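Local coordinates for protein lipoxygenase (PDB 5EK8) that probably inserts molecular oxygen into polyunsaturated fatty acids at a non-haem iron centre, as a 9R-lipoxygenase with a PLAT domain, at residues L263-K274 / N508-Y516. Numbering follows the deposited sequence.
Sequences LKRSKSDPNQFK and NTDSDYEWY
Arg-265 and Glu-514 form the hydrogen-bonded pair at the middle of a short antiparallel pairing, their backbones joined by Arg-265 N to Glu-514 O and Glu-514 N to Arg-265 O. Further backbone bonds, Tyr-516 N to Leu-263 O and Lys-267 N to Asp-512 O, extend it both ways, so 513-515 becomes the edge strand of a sheet reached through the hairpin of 264-266 and 272-277.

CH-pi contacts sandwich the Tyr-513 ring: Lys-274 CD sits over its centre, 3.5 Å from the Tyr-513 ring centroid, while Ser-266 CB lies over the opposite face, nearer the rim. Another has Lys-264 CG on one face of the Trp-515 six-membered ring, 3.6 Å from Trp-515 CE3.

Lys-264, Lys-274 and Asp-510 form a salt-bridge network. A bend at chi3 (-78°) brings Lys-264 NZ within 2.7 Å of Asn-508 OD1, a hydrogen bond, and into a salt bridge with Asp-510 OD1. Lys-274 NZ meets the same Asp-510 OD1 at 2.8 Å from the other face of the carboxylate, and also pairs with Glu-294. Separately, on the sheet face opposite Tyr-513, Glu-514 OE1 takes a salt bridge from NZ of the extended Lys-267 chain, which also hydrogen-bonds Ser-511 O. Ser-266 OG donates a hydrogen bond to Asp-512 OD1 (3.1 Å).

Two lysines sharing one carboxylate oxygen would probably stabilise the ionised form of Asp-510. They tie its loop to the hairpin, where Asn-508 OD1 both closes an Asx turn with Asp-510 N and accepts from Lys-264 NZ.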
ATOM      1  N   LEU A 263      18.499   9.673  -9.110  1.00 46.34           N
ATOM      2  CA  LEU A 263      19.248  10.893  -9.395  1.00 44.55           C
ATOM      3  C   LEU A 263      19.165  11.371 -10.845  1.00 50.55           C
ATOM      4  O   LEU A 263      18.857  10.608 -11.761  1.00 50.44           O
ATOM      5  CB  LEU A 263      20.719  10.697  -9.018  1.00 39.32           C
ATOM      6  CG  LEU A 263      21.041  10.511  -7.536  1.00 38.60           C
ATOM      7  CD1 LEU A 263      22.537  10.602  -7.336  1.00 40.48           C
ATOM      8  CD2 LEU A 263      20.321  11.538  -6.676  1.00 36.16           C
ATOM      9  N   LYS A 264      19.448  12.654 -11.036  1.00 51.67           N
ATOM     10  CA  LYS A 264      19.571  13.217 -12.369  1.00 51.23           C
ATOM     11  C   LYS A 264      21.050  13.366 -12.715  1.00 56.43           C
ATOM     12  O   LYS A 264      21.836  13.887 -11.927  1.00 61.40           O
ATOM     13  CB  LYS A 264      18.845  14.561 -12.465  1.00 49.67           C
ATOM     14  CG  LYS A 264      17.357  14.469 -12.149  1.00 48.82           C
ATOM     15  CD  LYS A 264      16.584  15.701 -12.605  1.00 48.55           C
ATOM     16  CE  LYS A 264      16.756  16.871 -11.652  1.00 50.35           C
ATOM     17  NZ  LYS A 264      15.839  17.998 -11.994  1.00 49.93           N
ATOM     18  N   ARG A 265      21.414  12.872 -13.890  1.00 54.83           N
ATOM     19  CA  ARG A 265      22.768  12.937 -14.410  1.00 51.05           C
ATOM     20  C   ARG A 265      22.881  14.100 -15.389  1.00 54.50           C
ATOM     21  O   ARG A 265      21.920  14.425 -16.089  1.00 60.62           O
ATOM     22  CB  ARG A 265      23.126  11.612 -15.089  1.00 49.15           C
ATOM     23  CG  ARG A 265      24.593  11.414 -15.404  1.00 53.68           C
ATOM     24  CD  ARG A 265      24.839   9.968 -15.819  1.00 59.54           C
ATOM     25  NE  ARG A 265      26.259   9.626 -15.808  1.00 69.99           N
ATOM     26  CZ  ARG A 265      26.730   8.385 -15.888  1.00 76.14           C
ATOM     27  NH1 ARG A 265      25.890   7.362 -15.979  1.00 75.64           N
ATOM     28  NH2 ARG A 265      28.042   8.166 -15.870  1.00 77.74           N
ATOM     29  N   SER A 266      24.047  14.731 -15.434  1.00 51.06           N
ATOM     30  CA  SER A 266      24.263  15.834 -16.359  1.00 51.69           C
ATOM     31  C   SER A 266      24.542  15.304 -17.760  1.00 55.63           C
ATOM     32  O   SER A 266      25.137  14.240 -17.925  1.00 56.97           O
ATOM     33  CB  SER A 266      25.412  16.723 -15.885  1.00 53.10           C
ATOM     34  OG  SER A 266      25.764  17.676 -16.873  1.00 56.13           O
ATOM     35  N   LYS A 267      24.099  16.048 -18.768  1.00 56.88           N
ATOM     36  CA  LYS A 267      24.262  15.618 -20.149  1.00 58.32           C
ATOM     37  C   LYS A 267      25.661  15.946 -20.656  1.00 63.32           C
ATOM     38  O   LYS A 267      26.234  15.202 -21.449  1.00 67.87           O
ATOM     39  CB  LYS A 267      23.204  16.266 -21.042  1.00 58.03           C
ATOM     40  CG  LYS A 267      21.781  15.860 -20.699  1.00 59.05           C
ATOM     41  CD  LYS A 267      20.761  16.708 -21.443  1.00 64.04           C
ATOM     42  CE  LYS A 267      19.349  16.406 -20.955  1.00 68.40           C
ATOM     43  NZ  LYS A 267      18.310  17.198 -21.671  1.00 70.94           N
ATOM     44  N   SER A 268      26.211  17.061 -20.189  1.00 61.60           N
ATOM     45  CA  SER A 268      27.561  17.450 -20.569  1.00 65.34           C
ATOM     46  C   SER A 268      28.598  16.693 -19.739  1.00 73.31           C
ATOM     47  O   SER A 268      29.467  16.015 -20.289  1.00 77.81           O
ATOM     48  CB  SER A 268      27.743  18.961 -20.417  1.00 64.20           C
ATOM     49  OG  SER A 268      27.158  19.424 -19.212  1.00 65.97           O
ATOM     50  N   ASP A 269      28.495  16.801 -18.415  1.00 74.20           N
ATOM     51  CA  ASP A 269      29.405  16.109 -17.503  1.00 71.15           C
ATOM     52  C   ASP A 269      28.710  14.914 -16.854  1.00 70.34           C
ATOM     53  O   ASP A 269      28.003  15.068 -15.863  1.00 72.62           O
ATOM     54  CB  ASP A 269      29.916  17.072 -16.424  1.00 69.07           C
ATOM     55  CG  ASP A 269      31.096  16.513 -15.638  1.00 67.51           C
ATOM     56  OD1 ASP A 269      31.392  15.303 -15.745  1.00 65.85           O
ATOM     57  OD2 ASP A 269      31.728  17.297 -14.902  1.00 68.31           O
ATOM     58  N   PRO A 270      28.927  13.711 -17.401  1.00 67.51           N
ATOM     59  CA  PRO A 270      28.222  12.518 -16.915  1.00 65.73           C
ATOM     60  C   PRO A 270      28.699  12.045 -15.535  1.00 65.25           C
ATOM     61  O   PRO A 270      28.208  11.036 -15.027  1.00 66.29           O
ATOM     62  CB  PRO A 270      28.535  11.474 -17.991  1.00 65.52           C
ATOM     63  CG  PRO A 270      29.872  11.886 -18.515  1.00 67.88           C
ATOM     64  CD  PRO A 270      29.881  13.392 -18.478  1.00 68.27           C
ATOM     65  N   ASN A 271      29.647  12.759 -14.936  1.00 62.12           N
ATOM     66  CA  ASN A 271      30.061  12.449 -13.570  1.00 59.87           C
ATOM     67  C   ASN A 271      29.352  13.344 -12.565  1.00 60.50           C
ATOM     68  O   ASN A 271      29.491  13.174 -11.354  1.00 60.63           O
ATOM     69  CB  ASN A 271      31.574  12.588 -13.412  1.00 57.09           C
ATOM     70  CG  ASN A 271      32.333  11.433 -14.038  1.00 55.84           C
ATOM     71  OD1 ASN A 271      31.883  10.285 -14.011  1.00 55.06           O
ATOM     72  ND2 ASN A 271      33.497  11.732 -14.607  1.00 54.46           N
ATOM     73  N   GLN A 272      28.588  14.303 -13.081  1.00 55.79           N
ATOM     74  CA  GLN A 272      27.816  15.208 -12.236  1.00 49.72           C
ATOM     75  C   GLN A 272      26.394  14.700 -12.061  1.00 45.38           C
ATOM     76  O   GLN A 272      25.766  14.241 -13.012  1.00 44.38           O
ATOM     77  CB  GLN A 272      27.806  16.620 -12.820  1.00 53.30           C
ATOM     78  CG  GLN A 272      29.092  17.385 -12.581  1.00 57.04           C
ATOM     79  CD  GLN A 272      29.290  17.736 -11.122  1.00 60.99           C
ATOM     80  OE1 GLN A 272      28.326  17.965 -10.389  1.00 63.30           O
ATOM     81  NE2 GLN A 272      30.546  17.770 -10.687  1.00 61.56           N
ATOM     82  N   PHE A 273      25.901  14.774 -10.829  1.00 45.82           N
ATOM     83  CA  PHE A 273      24.577  14.281 -10.476  1.00 44.97           C
ATOM     84  C   PHE A 273      23.869  15.308  -9.614  1.00 48.08           C
ATOM     85  O   PHE A 273      24.502  16.216  -9.078  1.00 53.40           O
ATOM     86  CB  PHE A 273      24.660  12.944  -9.731  1.00 42.74           C
ATOM     87  CG  PHE A 273      25.030  11.776 -10.601  1.00 44.83           C
ATOM     88  CD1 PHE A 273      24.058  10.903 -11.057  1.00 44.39           C
ATOM     89  CD2 PHE A 273      26.348  11.544 -10.954  1.00 48.99           C
ATOM     90  CE1 PHE A 273      24.393   9.823 -11.850  1.00 45.89           C
ATOM     91  CE2 PHE A 273      26.690  10.466 -11.753  1.00 48.00           C
ATOM     92  CZ  PHE A 273      25.711   9.604 -12.200  1.00 46.20           C
ATOM     93  N   LYS A 274      22.556  15.164  -9.483  1.00 44.27           N
ATOM     94  CA  LYS A 274      21.781  16.039  -8.618  1.00 41.36           C
ATOM     95  C   LYS A 274      20.411  15.462  -8.310  1.00 37.06           C
ATOM     96  O   LYS A 274      19.931  14.559  -8.999  1.00 34.38           O
ATOM     97  CB  LYS A 274      21.618  17.423  -9.245  1.00 47.13           C
ATOM     98  CG  LYS A 274      20.675  17.457 -10.431  1.00 50.27           C
ATOM     99  CD  LYS A 274      20.406  18.880 -10.887  1.00 50.68           C
ATOM    100  CE  LYS A 274      19.691  19.683  -9.823  1.00 52.82           C
ATOM    101  NZ  LYS A 274      19.229  20.997 -10.363  1.00 58.37           N
ATOM    102  N   ASN A 508      11.156  17.079 -14.142  1.00 55.02           N
ATOM    103  CA  ASN A 508      12.448  17.709 -14.370  1.00 55.64           C
ATOM    104  C   ASN A 508      12.319  18.973 -15.217  1.00 63.07           C
ATOM    105  O   ASN A 508      11.800  18.941 -16.337  1.00 66.97           O
ATOM    106  CB  ASN A 508      13.411  16.722 -15.031  1.00 54.00           C
ATOM    107  CG  ASN A 508      14.798  17.302 -15.225  1.00 53.61           C
ATOM    108  OD1 ASN A 508      15.157  18.308 -14.615  1.00 55.02           O
ATOM    109  ND2 ASN A 508      15.588  16.663 -16.080  1.00 51.25           N
ATOM    110  N   THR A 509      12.796  20.086 -14.671  1.00 64.93           N
ATOM    111  CA  THR A 509      12.722  21.376 -15.344  1.00 66.15           C
ATOM    112  C   THR A 509      14.089  21.749 -15.903  1.00 67.55           C
ATOM    113  O   THR A 509      14.227  22.707 -16.664  1.00 73.74           O
ATOM    114  CB  THR A 509      12.238  22.486 -14.390  1.00 69.03           C
ATOM    115  OG1 THR A 509      11.113  22.017 -13.635  1.00 71.31           O
ATOM    116  CG2 THR A 509      11.835  23.735 -15.164  1.00 71.18           C
ATOM    117  N   ASP A 510      15.102  20.979 -15.524  1.00 66.87           N
ATOM    118  CA  ASP A 510      16.469  21.262 -15.935  1.00 69.65           C
ATOM    119  C   ASP A 510      16.760  20.838 -17.372  1.00 70.67           C
ATOM    120  O   ASP A 510      16.373  19.755 -17.810  1.00 70.46           O
ATOM    121  CB  ASP A 510      17.451  20.579 -14.986  1.00 71.90           C
ATOM    122  CG  ASP A 510      17.443  21.195 -13.602  1.00 74.77           C
ATOM    123  OD1 ASP A 510      17.699  20.462 -12.619  1.00 74.40           O
ATOM    124  OD2 ASP A 510      17.178  22.413 -13.503  1.00 76.93           O
ATOM    125  N   SER A 511      17.450  21.710 -18.098  1.00 72.54           N
ATOM    126  CA  SER A 511      17.834  21.438 -19.475  1.00 73.68           C
ATOM    127  C   SER A 511      19.132  20.642 -19.509  1.00 71.80           C
ATOM    128  O   SER A 511      19.345  19.807 -20.394  1.00 65.71           O
ATOM    129  CB  SER A 511      17.990  22.746 -20.253  1.00 76.47           C
ATOM    130  OG  SER A 511      16.920  23.635 -19.978  1.00 78.43           O
ATOM    131  N   ASP A 512      19.987  20.898 -18.522  1.00 72.85           N
ATOM    132  CA  ASP A 512      21.307  20.282 -18.440  1.00 69.81           C
ATOM    133  C   ASP A 512      21.219  18.850 -17.918  1.00 60.31           C
ATOM    134  O   ASP A 512      22.013  17.988 -18.296  1.00 58.34           O
ATOM    135  CB  ASP A 512      22.225  21.123 -17.542  1.00 78.12           C
ATOM    136  CG  ASP A 512      23.707  20.844 -17.778  1.00 87.20           C
ATOM    137  OD1 ASP A 512      24.049  19.767 -18.315  1.00 88.80           O
ATOM    138  OD2 ASP A 512      24.536  21.713 -17.424  1.00 89.87           O
ATOM    139  N   TYR A 513      20.245  18.595 -17.056  1.00 58.29           N
ATOM    140  CA  TYR A 513      20.162  17.305 -16.386  1.00 57.32           C
ATOM    141  C   TYR A 513      19.003  16.454 -16.881  1.00 58.44           C
ATOM    142  O   TYR A 513      17.933  16.969 -17.203  1.00 62.10           O
ATOM    143  CB  TYR A 513      20.037  17.503 -14.876  1.00 49.92           C
ATOM    144  CG  TYR A 513      21.328  17.869 -14.186  1.00 48.49           C
ATOM    145  CD1 TYR A 513      22.089  16.897 -13.547  1.00 52.77           C
ATOM    146  CD2 TYR A 513      21.785  19.181 -14.163  1.00 46.21           C
ATOM    147  CE1 TYR A 513      23.267  17.213 -12.903  1.00 51.73           C
ATOM    148  CE2 TYR A 513      22.972  19.511 -13.518  1.00 51.38           C
ATOM    149  CZ  TYR A 513      23.707  18.518 -12.889  1.00 53.95           C
ATOM    150  OH  TYR A 513      24.886  18.815 -12.245  1.00 58.85           O
ATOM    151  N   GLU A 514      19.228  15.146 -16.932  1.00 55.66           N
ATOM    152  CA  GLU A 514      18.177  14.196 -17.267  1.00 55.86           C
ATOM    153  C   GLU A 514      18.167  13.080 -16.233  1.00 56.58           C
ATOM    154  O   GLU A 514      19.170  12.845 -15.583  1.00 58.79           O
ATOM    155  CB  GLU A 514      18.387  13.623 -18.669  1.00 56.38           C
ATOM    156  CG  GLU A 514      17.093  13.248 -19.359  0.61 58.55           C
ATOM    157  CD  GLU A 514      16.110  14.406 -19.388  1.00 57.73           C
ATOM    158  OE1 GLU A 514      16.352  15.370 -20.150  1.00 59.58           O
ATOM    159  OE2 GLU A 514      15.107  14.353 -18.637  1.00 55.52           O
ATOM    160  N   TRP A 515      17.042  12.395 -16.068  1.00 54.15           N
ATOM    161  CA  TRP A 515      17.018  11.239 -15.181  1.00 52.82           C
ATOM    162  C   TRP A 515      18.037  10.207 -15.666  1.00 51.85           C
ATOM    163  O   TRP A 515      18.030   9.825 -16.835  1.00 59.83           O
ATOM    164  CB  TRP A 515      15.618  10.631 -15.116  1.00 53.42           C
ATOM    165  CG  TRP A 515      14.559  11.596 -14.661  1.00 54.51           C
ATOM    166  CD1 TRP A 515      13.613  12.196 -15.437  1.00 54.09           C
ATOM    167  CD2 TRP A 515      14.340  12.071 -13.324  1.00 55.76           C
ATOM    168  NE1 TRP A 515      12.817  13.011 -14.669  1.00 52.44           N
ATOM    169  CE2 TRP A 515      13.246  12.957 -13.371  1.00 54.87           C
ATOM    170  CE3 TRP A 515      14.964  11.834 -12.097  1.00 53.88           C
ATOM    171  CZ2 TRP A 515      12.758  13.602 -12.237  1.00 57.11           C
ATOM    172  CZ3 TRP A 515      14.480  12.478 -10.972  1.00 52.25           C
ATOM    173  CH2 TRP A 515      13.387  13.349 -11.050  1.00 54.08           C
ATOM    174  N   TYR A 516      18.920   9.774 -14.776  1.00 45.64           N
ATOM    175  CA  TYR A 516      20.022   8.904 -15.167  1.00 47.64           C
ATOM    176  C   TYR A 516      19.522   7.544 -15.644  1.00 48.14           C
ATOM    177  O   TYR A 516      20.200   6.862 -16.408  1.00 50.16           O
ATOM    178  CB  TYR A 516      21.002   8.728 -14.001  1.00 49.66           C
ATOM    179  CG  TYR A 516      20.678   7.567 -13.082  1.00 47.95           C
ATOM    180  CD1 TYR A 516      21.333   6.351 -13.213  1.00 49.30           C
ATOM    181  CD2 TYR A 516      19.715   7.686 -12.090  1.00 46.88           C
ATOM    182  CE1 TYR A 516      21.037   5.286 -12.382  1.00 51.32           C
ATOM    183  CE2 TYR A 516      19.414   6.629 -11.255  1.00 48.30           C
ATOM    184  CZ  TYR A 516      20.079   5.431 -11.404  1.00 49.25           C
ATOM    185  OH  TYR A 516      19.784   4.372 -10.578  1.00 47.92           O
TER